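PDB 7BGM: phosphoribosyl-AMP cyclohydrolase from Medicago truncatula, which probably catalyses the second and third steps of histidine biosynthesis, cleaving diphosphate from phosphoribosyl-ATP and then hydrolysing the phosphoribosyl-AMP so formed. Local coordinates for residues L173-T176 / L177-E181; H196-V199 / L200-L203; T52-R56 / S57-L61. All coordinates share one frame; numbering follows the deposited sequence.

Interaction 1 (L173-T176 / L177-E181); sequences LCET and LENNE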
ATOM      1  N   LEU A 173     -22.422  12.701  -2.808  1.00 39.65           N
ATOM      2  CA  LEU A 173     -21.345  12.521  -3.774  1.00 39.00           C
ATOM      3  C   LEU A 173     -21.843  12.742  -5.194  1.00 37.84           C
ATOM      4  O   LEU A 173     -21.184  13.418  -6.001  1.00 38.39           O
ATOM      5  CB  LEU A 173     -20.751  11.125  -3.630  1.00 35.08           C
ATOM      6  CG  LEU A 173     -19.592  10.803  -4.569  1.00 35.03           C
ATOM      7  CD1 LEU A 173     -18.323  11.633  -4.257  1.00 36.51           C
ATOM      8  CD2 LEU A 173     -19.309   9.308  -4.496  1.00 35.25           C
ATOM      9  N   CYS A 174     -23.019  12.192  -5.511  1.00 35.32           N
ATOM     10  CA  CYS A 174     -23.591  12.404  -6.839  1.00 34.29           C
ATOM     11  C   CYS A 174     -23.861  13.884  -7.096  1.00 39.67           C
ATOM     12  O   CYS A 174     -23.643  14.372  -8.214  1.00 39.98           O
ATOM     13  CB  CYS A 174     -24.879  11.593  -6.989  1.00 35.52           C
ATOM     14  SG  CYS A 174     -24.671   9.787  -7.045  1.00 38.66           S
ATOM     15  N   GLU A 175     -24.353  14.609  -6.070  1.00 42.94           N
ATOM     16  CA  GLU A 175     -24.649  16.034  -6.230  1.00 45.21           C
ATOM     17  C   GLU A 175     -23.411  16.819  -6.642  1.00 43.08           C
ATOM     18  O   GLU A 175     -23.534  17.815  -7.364  1.00 45.17           O
ATOM     19  CB  GLU A 175     -25.216  16.648  -4.936  1.00 50.77           C
ATOM     20  CG  GLU A 175     -26.606  16.207  -4.469  1.00 59.67           C
ATOM     21  CD  GLU A 175     -27.078  16.975  -3.208  1.00 68.55           C
ATOM     22  OE1 GLU A 175     -26.418  17.963  -2.796  1.00 72.90           O
ATOM     23  OE2 GLU A 175     -28.106  16.591  -2.620  1.00 70.71           O
ATOM     24  N   THR A 176     -22.210  16.406  -6.193  1.00 44.37           N
ATOM     25  CA  THR A 176     -21.009  17.174  -6.535  1.00 43.46           C
ATOM     26  C   THR A 176     -20.736  17.142  -8.036  1.00 44.01           C
ATOM     27  O   THR A 176     -20.109  18.066  -8.573  1.00 44.29           O
ATOM     28  CB  THR A 176     -19.765  16.676  -5.772  1.00 40.09           C
ATOM     29  OG1 THR A 176     -19.360  15.377  -6.242  1.00 39.63           O
ATOM     30  CG2 THR A 176     -20.000  16.658  -4.254  1.00 41.49           C
ATOM     31  N   LEU A 177     -21.202  16.097  -8.722  1.00 42.54           N
ATOM     32  CA  LEU A 177     -21.135  15.991 -10.174  1.00 42.59           C
ATOM     33  C   LEU A 177     -22.331  16.669 -10.829  1.00 42.88           C
ATOM     34  O   LEU A 177     -22.168  17.485 -11.737  1.00 43.88           O
ATOM     35  CB  LEU A 177     -21.088  14.521 -10.604  1.00 41.58           C
ATOM     36  CG  LEU A 177     -20.991  14.244 -12.106  1.00 41.83           C
ATOM     37  CD1 LEU A 177     -19.704  14.816 -12.688  1.00 42.88           C
ATOM     38  CD2 LEU A 177     -21.081  12.746 -12.367  1.00 43.42           C
ATOM     39  N   GLU A 178     -23.535  16.336 -10.362  1.00 41.66           N
ATOM     40  CA  GLU A 178     -24.748  16.868 -10.985  1.00 44.27           C
ATOM     41  C   GLU A 178     -24.819  18.392 -10.878  1.00 48.15           C
ATOM     42  O   GLU A 178     -25.308  19.058 -11.798  1.00 50.54           O
ATOM     43  CB  GLU A 178     -25.962  16.190 -10.349  1.00 45.77           C
ATOM     44  CG  GLU A 178     -26.008  14.693 -10.659  1.00 50.82           C
ATOM     45  CD  GLU A 178     -27.104  13.915  -9.915  1.00 56.68           C
ATOM     46  OE1 GLU A 178     -27.300  14.141  -8.698  1.00 57.56           O
ATOM     47  OE2 GLU A 178     -27.767  13.068 -10.564  1.00 59.89           O
ATOM     48  N   ASN A 179     -24.342  18.965  -9.773  1.00 49.97           N
ATOM     49  CA  ASN A 179     -24.398  20.402  -9.542  1.00 54.07           C
ATOM     50  C   ASN A 179     -23.067  21.092  -9.822  1.00 51.93           C
ATOM     51  O   ASN A 179     -22.925  22.286  -9.538  1.00 54.14           O
ATOM     52  CB  ASN A 179     -24.842  20.688  -8.108  1.00 61.81           C
ATOM     53  CG  ASN A 179     -26.224  20.140  -7.806  1.00 69.61           C
ATOM     54  OD1 ASN A 179     -27.120  20.185  -8.650  1.00 72.21           O
ATOM     55  ND2 ASN A 179     -26.403  19.616  -6.597  1.00 72.92           N
ATOM     56  N   ASN A 180     -22.092  20.369 -10.367  1.00 50.04           N
ATOM     57  CA  ASN A 180     -20.823  20.961 -10.795  1.00 54.29           C
ATOM     58  C   ASN A 180     -20.131  21.696  -9.641  1.00 53.64           C
ATOM     59  O   ASN A 180     -19.763  22.867  -9.748  1.00 53.59           O
ATOM     60  CB  ASN A 180     -21.031  21.889 -11.997  1.00 60.29           C
ATOM     61  CG  ASN A 180     -19.723  22.298 -12.636  1.00 66.47           C
ATOM     62  OD1 ASN A 180     -18.675  21.672 -12.401  1.00 67.26           O
ATOM     63  ND2 ASN A 180     -19.767  23.348 -13.447  1.00 71.61           N
ATOM     64  N   GLU A 181     -19.955  20.990  -8.523  1.00 52.23           N
ATOM     65  CA  GLU A 181     -19.248  21.537  -7.372  1.00 53.66           C
ATOM     66  C   GLU A 181     -17.734  21.402  -7.557  1.00 51.53           C
ATOM     67  O   GLU A 181     -17.257  20.688  -8.442  1.00 49.94           O
ATOM     68  CB  GLU A 181     -19.691  20.834  -6.087  1.00 56.00           C
ATOM     69  CG  GLU A 181     -21.202  20.800  -5.896  1.00 63.67           C
ATOM     70  CD  GLU A 181     -21.599  20.518  -4.459  1.00 70.75           C
ATOM     71  OE1 GLU A 181     -21.221  21.315  -3.572  1.00 73.97           O
ATOM     72  OE2 GLU A 181     -22.282  19.499  -4.215  1.00 73.53           O
TER
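The backbone N of E181 turns back to O of T176 at 2.9 Å, the outer, six-to-one bond of a Schellman motif that ends helix 159-178, with N180 at positive phi as its C-prime residue. N180 N to L177 O is the inner bond. The reversal lays the side chain of E181 across T176 at about a right angle. OE2 of E181 comes to 3.6 Å from CG2 of T176, and OE1 forms a salt bridge with R185. OG1 of T176 lies between its own backbone N and carbonyl carbon (chi1 70°). From there it donates to L173 O at 2.7 Å, on a lone pair. OG1 is also hydrogen-bonded to T186 of helix 183-204. With a valine in place of T176, L173 O and the hydroxyl of T186 would probably each lose this partner. E175 and N179 run side by side, with ND2 of N179 3.6 Å from CB of E175. E175 binds magnesium in this enzyme, though no such ion is bound here, so the helix end lies beside the metal site. OE1 of E178 forms a salt bridge with R167 of the second subunit. Carboxylates gathered at a helix C-terminus are likely to be disfavoured by the helix dipole. R185 and R167 of that subunit probably offset the charge of E181 and E178, while its K204 meets the carbonyl end of the helix.

Interaction 2 (H196-V199 / L200-L203); sequences HAMV and LLAL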
ATOM      1  N   HIS A 196     -18.538   5.874   6.157  1.00 33.78           N
ATOM      2  CA  HIS A 196     -19.773   5.209   6.567  1.00 34.60           C
ATOM      3  C   HIS A 196     -19.868   3.802   5.980  1.00 32.64           C
ATOM      4  O   HIS A 196     -20.294   2.860   6.667  1.00 32.29           O
ATOM      5  CB  HIS A 196     -20.975   6.069   6.182  1.00 36.52           C
ATOM      6  CG  HIS A 196     -21.091   7.317   7.001  1.00 41.51           C
ATOM      7  ND1 HIS A 196     -20.522   8.514   6.625  1.00 44.48           N
ATOM      8  CD2 HIS A 196     -21.693   7.543   8.194  1.00 43.03           C
ATOM      9  CE1 HIS A 196     -20.780   9.428   7.546  1.00 44.32           C
ATOM     10  NE2 HIS A 196     -21.493   8.864   8.507  1.00 44.03           N
ATOM     11  N   ALA A 197     -19.438   3.625   4.728  1.00 32.56           N
ATOM     12  CA  ALA A 197     -19.432   2.283   4.169  1.00 32.10           C
ATOM     13  C   ALA A 197     -18.527   1.371   4.988  1.00 33.70           C
ATOM     14  O   ALA A 197     -18.874   0.216   5.247  1.00 35.27           O
ATOM     15  CB  ALA A 197     -19.000   2.306   2.707  1.00 32.08           C
ATOM     16  N   MET A 198     -17.355   1.872   5.405  1.00 32.65           N
ATOM     17  CA  MET A 198     -16.452   1.013   6.160  1.00 30.89           C
ATOM     18  C   MET A 198     -17.016   0.631   7.526  1.00 31.87           C
ATOM     19  O   MET A 198     -16.655  -0.426   8.060  1.00 32.59           O
ATOM     20  CB  MET A 198     -15.083   1.683   6.277  1.00 31.30           C
ATOM     21  CG  MET A 198     -14.359   1.510   4.969  1.00 31.22           C
ATOM     22  SD  MET A 198     -12.894   2.510   4.900  1.00 34.26           S
ATOM     23  CE  MET A 198     -11.888   1.604   6.065  1.00 33.50           C
ATOM     24  N   VAL A 199     -17.876   1.467   8.116  1.00 32.43           N
ATOM     25  CA  VAL A 199     -18.548   1.049   9.348  1.00 34.59           C
ATOM     26  C   VAL A 199     -19.469  -0.136   9.077  1.00 33.89           C
ATOM     27  O   VAL A 199     -19.516  -1.099   9.862  1.00 34.46           O
ATOM     28  CB  VAL A 199     -19.302   2.229   9.993  1.00 34.56           C
ATOM     29  CG1 VAL A 199     -20.017   1.775  11.280  1.00 34.98           C
ATOM     30  CG2 VAL A 199     -18.325   3.368  10.285  1.00 34.86           C
ATOM     31  N   LEU A 200     -20.199  -0.101   7.955  1.00 35.58           N
ATOM     32  CA  LEU A 200     -21.016  -1.251   7.567  1.00 34.66           C
ATOM     33  C   LEU A 200     -20.154  -2.482   7.302  1.00 34.18           C
ATOM     34  O   LEU A 200     -20.510  -3.595   7.711  1.00 33.88           O
ATOM     35  CB  LEU A 200     -21.881  -0.908   6.343  1.00 33.07           C
ATOM     36  CG  LEU A 200     -22.799  -1.999   5.776  1.00 33.21           C
ATOM     37  CD1 LEU A 200     -24.063  -1.373   5.122  1.00 33.01           C
ATOM     38  CD2 LEU A 200     -22.102  -2.887   4.757  1.00 33.96           C
ATOM     39  N   LEU A 201     -19.008  -2.313   6.617  1.00 33.45           N
ATOM     40  CA  LEU A 201     -18.125  -3.465   6.418  1.00 33.32           C
ATOM     41  C   LEU A 201     -17.724  -4.088   7.748  1.00 34.26           C
ATOM     42  O   LEU A 201     -17.679  -5.323   7.879  1.00 35.25           O
ATOM     43  CB  LEU A 201     -16.873  -3.060   5.640  1.00 30.38           C
ATOM     44  CG  LEU A 201     -17.043  -2.562   4.207  1.00 28.05           C
ATOM     45  CD1 LEU A 201     -15.673  -2.330   3.574  1.00 29.81           C
ATOM     46  CD2 LEU A 201     -17.853  -3.558   3.376  1.00 30.02           C
ATOM     47  N   ALA A 202     -17.433  -3.252   8.752  1.00 30.74           N
ATOM     48  CA  ALA A 202     -17.064  -3.786  10.062  1.00 30.79           C
ATOM     49  C   ALA A 202     -18.192  -4.614  10.669  1.00 33.85           C
ATOM     50  O   ALA A 202     -17.953  -5.691  11.241  1.00 37.08           O
ATOM     51  CB  ALA A 202     -16.678  -2.650  11.005  1.00 31.93           C
ATOM     52  N   LEU A 203     -19.430  -4.130  10.557  1.00 34.14           N
ATOM     53  CA  LEU A 203     -20.567  -4.885  11.084  1.00 36.74           C
ATOM     54  C   LEU A 203     -20.753  -6.225  10.365  1.00 38.59           C
ATOM     55  O   LEU A 203     -21.201  -7.204  10.988  1.00 39.86           O
ATOM     56  CB  LEU A 203     -21.841  -4.034  10.999  1.00 37.00           C
ATOM     57  CG  LEU A 203     -21.879  -2.790  11.892  1.00 38.75           C
ATOM     58  CD1 LEU A 203     -23.105  -1.934  11.635  1.00 41.15           C
ATOM     59  CD2 LEU A 203     -21.799  -3.204  13.375  1.00 38.62           C
TER
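L201 packs back on A197 and M198, one turn earlier in helix 183-204. Its CB lies 3.6 Å from O of M198. CG stands anti to the carbonyl carbon (chi1 -64°), which brings it alongside the preceding turn, 3.5 Å from O of A197. At the tip, CD1 reaches CG of M198 at 4.3 Å, a loose apolar contact. The L201 side chain also packs on T186 of the second subunit.

The backbone beneath is regular helix. L201 N meets A197 O at 2.9 Å, in the carbonyl plane. L200 N to H196 O, A202 N to M198 O and L203 N to V199 O follow the same i to i+4 pattern. L203 is turned like L201, and its CG sits 3.5 Å from O of V199. The oxygens of A197, M198 and V199 each accept an N-H and also lie against side-chain carbons of the next turn.

The faces of the helix have different neighbours. M198 packs on L128, E132 and I135 of helix 127-140. V199 lies against L155 and L156. A197 and L200 face M190 and T186 of the second subunit, and L203 touches L177 of that subunit. H196 is held through ND1 by O of D192, a zinc ligand one turn back, and its side chain lies near K165. Such an apolar stretch of helix, covered by helices of its own chain and of a second subunit, is characteristic of the dimeric all-alpha pyrophosphohydrolases of the MazG clan.

Interaction 3 (T52-R56 / S57-L61); sequences TFYSR and SRSSL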
ATOM      1  N   THR A  52      10.628 -16.147  -3.525  1.00 22.65           N
ATOM      2  CA  THR A  52      11.799 -16.940  -3.171  1.00 25.45           C
ATOM      3  C   THR A  52      12.975 -16.006  -2.927  1.00 25.54           C
ATOM      4  O   THR A  52      13.162 -15.017  -3.654  1.00 24.21           O
ATOM      5  CB  THR A  52      12.099 -17.955  -4.292  1.00 26.07           C
ATOM      6  OG1 THR A  52      10.962 -18.807  -4.456  1.00 28.69           O
ATOM      7  CG2 THR A  52      13.306 -18.815  -3.949  1.00 28.62           C
ATOM      8  N   PHE A  53      13.773 -16.341  -1.909  1.00 24.53           N
ATOM      9  CA  PHE A  53      14.814 -15.467  -1.377  1.00 23.72           C
ATOM     10  C   PHE A  53      16.089 -16.267  -1.215  1.00 25.98           C
ATOM     11  O   PHE A  53      16.096 -17.501  -1.303  1.00 29.01           O
ATOM     12  CB  PHE A  53      14.412 -14.863  -0.014  1.00 22.62           C
ATOM     13  CG  PHE A  53      13.154 -14.047  -0.069  1.00 24.52           C
ATOM     14  CD1 PHE A  53      13.199 -12.680  -0.360  1.00 23.20           C
ATOM     15  CD2 PHE A  53      11.923 -14.648   0.165  1.00 23.36           C
ATOM     16  CE1 PHE A  53      12.013 -11.923  -0.447  1.00 23.43           C
ATOM     17  CE2 PHE A  53      10.748 -13.916   0.093  1.00 22.76           C
ATOM     18  CZ  PHE A  53      10.782 -12.532  -0.187  1.00 23.28           C
ATOM     19  N   TYR A  54      17.175 -15.554  -0.955  1.00 26.33           N
ATOM     20  CA  TYR A  54      18.432 -16.165  -0.521  1.00 28.02           C
ATOM     21  C   TYR A  54      18.716 -15.754   0.916  1.00 32.02           C
ATOM     22  O   TYR A  54      18.774 -14.559   1.215  1.00 33.34           O
ATOM     23  CB  TYR A  54      19.574 -15.721  -1.418  1.00 26.54           C
ATOM     24  CG  TYR A  54      20.913 -16.331  -1.092  1.00 33.89           C
ATOM     25  CD1 TYR A  54      21.246 -17.605  -1.544  1.00 37.97           C
ATOM     26  CD2 TYR A  54      21.853 -15.627  -0.352  1.00 38.61           C
ATOM     27  CE1 TYR A  54      22.477 -18.162  -1.259  1.00 43.01           C
ATOM     28  CE2 TYR A  54      23.105 -16.187  -0.062  1.00 40.46           C
ATOM     29  CZ  TYR A  54      23.395 -17.450  -0.517  1.00 45.72           C
ATOM     30  OH  TYR A  54      24.626 -18.007  -0.242  1.00 51.58           O
ATOM     31  N   SER A  55      18.923 -16.728   1.795  1.00 35.96           N
ATOM     32  CA  SER A  55      19.249 -16.433   3.193  1.00 40.51           C
ATOM     33  C   SER A  55      20.752 -16.204   3.331  1.00 43.26           C
ATOM     34  O   SER A  55      21.550 -17.098   3.035  1.00 41.93           O
ATOM     35  CB  SER A  55      18.792 -17.559   4.121  1.00 43.42           C
ATOM     36  OG  SER A  55      19.436 -17.481   5.395  1.00 45.00           O
ATOM     37  N   ARG A  56      21.138 -15.006   3.779  1.00 43.81           N
ATOM     38  CA  ARG A  56      22.555 -14.738   4.003  1.00 50.11           C
ATOM     39  C   ARG A  56      23.112 -15.605   5.126  1.00 54.73           C
ATOM     40  O   ARG A  56      24.235 -16.113   5.023  1.00 57.43           O
ATOM     41  CB  ARG A  56      22.772 -13.253   4.303  1.00 51.20           C
ATOM     42  CG  ARG A  56      22.400 -12.357   3.123  1.00 53.05           C
ATOM     43  CD  ARG A  56      22.537 -10.879   3.454  1.00 55.81           C
ATOM     44  NE  ARG A  56      21.642 -10.479   4.542  1.00 57.79           N
ATOM     45  CZ  ARG A  56      21.653  -9.279   5.114  1.00 59.51           C
ATOM     46  NH1 ARG A  56      22.510  -8.357   4.694  1.00 58.87           N
ATOM     47  NH2 ARG A  56      20.804  -9.000   6.100  1.00 57.33           N
ATOM     48  N   SER A  57      22.342 -15.802   6.199  1.00 54.90           N
ATOM     49  CA  SER A  57      22.871 -16.558   7.338  1.00 59.93           C
ATOM     50  C   SER A  57      22.999 -18.040   7.016  1.00 61.78           C
ATOM     51  O   SER A  57      23.937 -18.701   7.480  1.00 63.93           O
ATOM     52  CB  SER A  57      21.987 -16.365   8.568  1.00 61.16           C
ATOM     53  OG  SER A  57      20.678 -16.862   8.330  1.00 62.61           O
ATOM     54  N   ARG A  58      22.072 -18.588   6.240  1.00 61.46           N
ATOM     55  CA  ARG A  58      22.087 -20.005   5.906  1.00 61.67           C
ATOM     56  C   ARG A  58      22.757 -20.295   4.571  1.00 58.82           C
ATOM     57  O   ARG A  58      22.926 -21.467   4.221  1.00 59.30           O
ATOM     58  CB  ARG A  58      20.659 -20.565   5.918  1.00 66.13           C
ATOM     59  CG  ARG A  58      19.990 -20.459   7.294  1.00 72.83           C
ATOM     60  CD  ARG A  58      18.918 -21.522   7.498  1.00 78.12           C
ATOM     61  NE  ARG A  58      18.229 -21.362   8.777  1.00 82.81           N
ATOM     62  CZ  ARG A  58      17.002 -21.816   9.029  1.00 87.35           C
ATOM     63  NH1 ARG A  58      16.320 -22.460   8.087  1.00 88.75           N
ATOM     64  NH2 ARG A  58      16.444 -21.616  10.219  1.00 88.40           N
ATOM     65  N   SER A  59      23.168 -19.257   3.842  1.00 54.84           N
ATOM     66  CA  SER A  59      23.742 -19.388   2.503  1.00 54.10           C
ATOM     67  C   SER A  59      22.915 -20.330   1.629  1.00 48.25           C
ATOM     68  O   SER A  59      23.441 -21.246   0.998  1.00 47.78           O
ATOM     69  CB  SER A  59      25.200 -19.848   2.577  1.00 57.94           C
ATOM     70  OG  SER A  59      25.996 -18.877   3.227  1.00 60.21           O
ATOM     71  N   SER A  60      21.604 -20.100   1.586  1.00 43.70           N
ATOM     72  CA  SER A  60      20.724 -21.043   0.909  1.00 42.35           C
ATOM     73  C   SER A  60      19.466 -20.349   0.394  1.00 37.97           C
ATOM     74  O   SER A  60      19.023 -19.339   0.939  1.00 38.15           O
ATOM     75  CB  SER A  60      20.340 -22.188   1.852  1.00 45.49           C
ATOM     76  OG  SER A  60      19.271 -22.948   1.329  1.00 51.44           O
ATOM     77  N   LEU A  61      18.914 -20.895  -0.684  1.00 36.20           N
ATOM     78  CA  LEU A  61      17.620 -20.450  -1.183  1.00 33.50           C
ATOM     79  C   LEU A  61      16.520 -20.903  -0.234  1.00 31.40           C
ATOM     80  O   LEU A  61      16.608 -21.968   0.377  1.00 35.29           O
ATOM     81  CB  LEU A  61      17.366 -21.030  -2.572  1.00 40.32           C
ATOM     82  CG  LEU A  61      16.921 -20.114  -3.705  1.00 50.97           C
ATOM     83  CD1 LEU A  61      17.950 -19.002  -3.892  1.00 52.54           C
ATOM     84  CD2 LEU A  61      16.748 -20.937  -4.973  1.00 54.70           C
TER
HETATM   85  O   HOH W   1      25.868 -16.236   2.352  1.00 58.93           O
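Y54 and L61 face each other as an antiparallel non-hydrogen-bonded pair near the turn of the hairpin formed by strands 52-55 and 60-63. CD1 of Y54 is 4.3 Å from CD1 of L61. CG of Y54 stands anti to the backbone N (chi1 -178°), and the ring extends along the opposite strand toward the turn. OH of Y54 ends 3.2 Å from CA of S59. L61 leans the other way, and its CG and CD1 lie against F53 O. CG of L61 also meets CG2 of T52 at 3.8 Å, the two side chains crossing at about a right angle. Beyond the hairpin, L61 packs on A41 and T44 of helix 39-48.

S55 ends the first strand. Its N gives a straight bond to S60 O at 2.7 Å, while the return bond from S60 N to S55 O is weak. S59 and S60 both face S55, which makes a G1 beta bulge, and S59 takes a positive phi. OG of S55 accepts two bonds, from R58 N at 3.0 Å and from S57 OG at 3.2 Å. One water joins R56 O and S59 OG, at 3.1 Å and 2.8 Å, with a weak link to Y54 OH.

The hairpin is thus likely to be held at its exposed turn by serine and water bonds and at its base by apolar packing on helix 39-48.

Overall arrangement
From the N terminus, interaction 3 comes first and closes the short turn between strands 52-55 and 60-63, in the cyclohydrolase part. Interaction 1 follows at the end of helix 159-178, where the chain leaves for helix 183-204. Interaction 2 lies within that next helix and closes no loop. The three are in series, and none nests in or crosses another. Interactions 1 and 2 both belong to the pyrophosphohydrolase part and both touch the second subunit; their centres are about 24 Å apart. Interaction 3 lies across the chain's centre from them, with its centre about 55 Å from that of interaction 1.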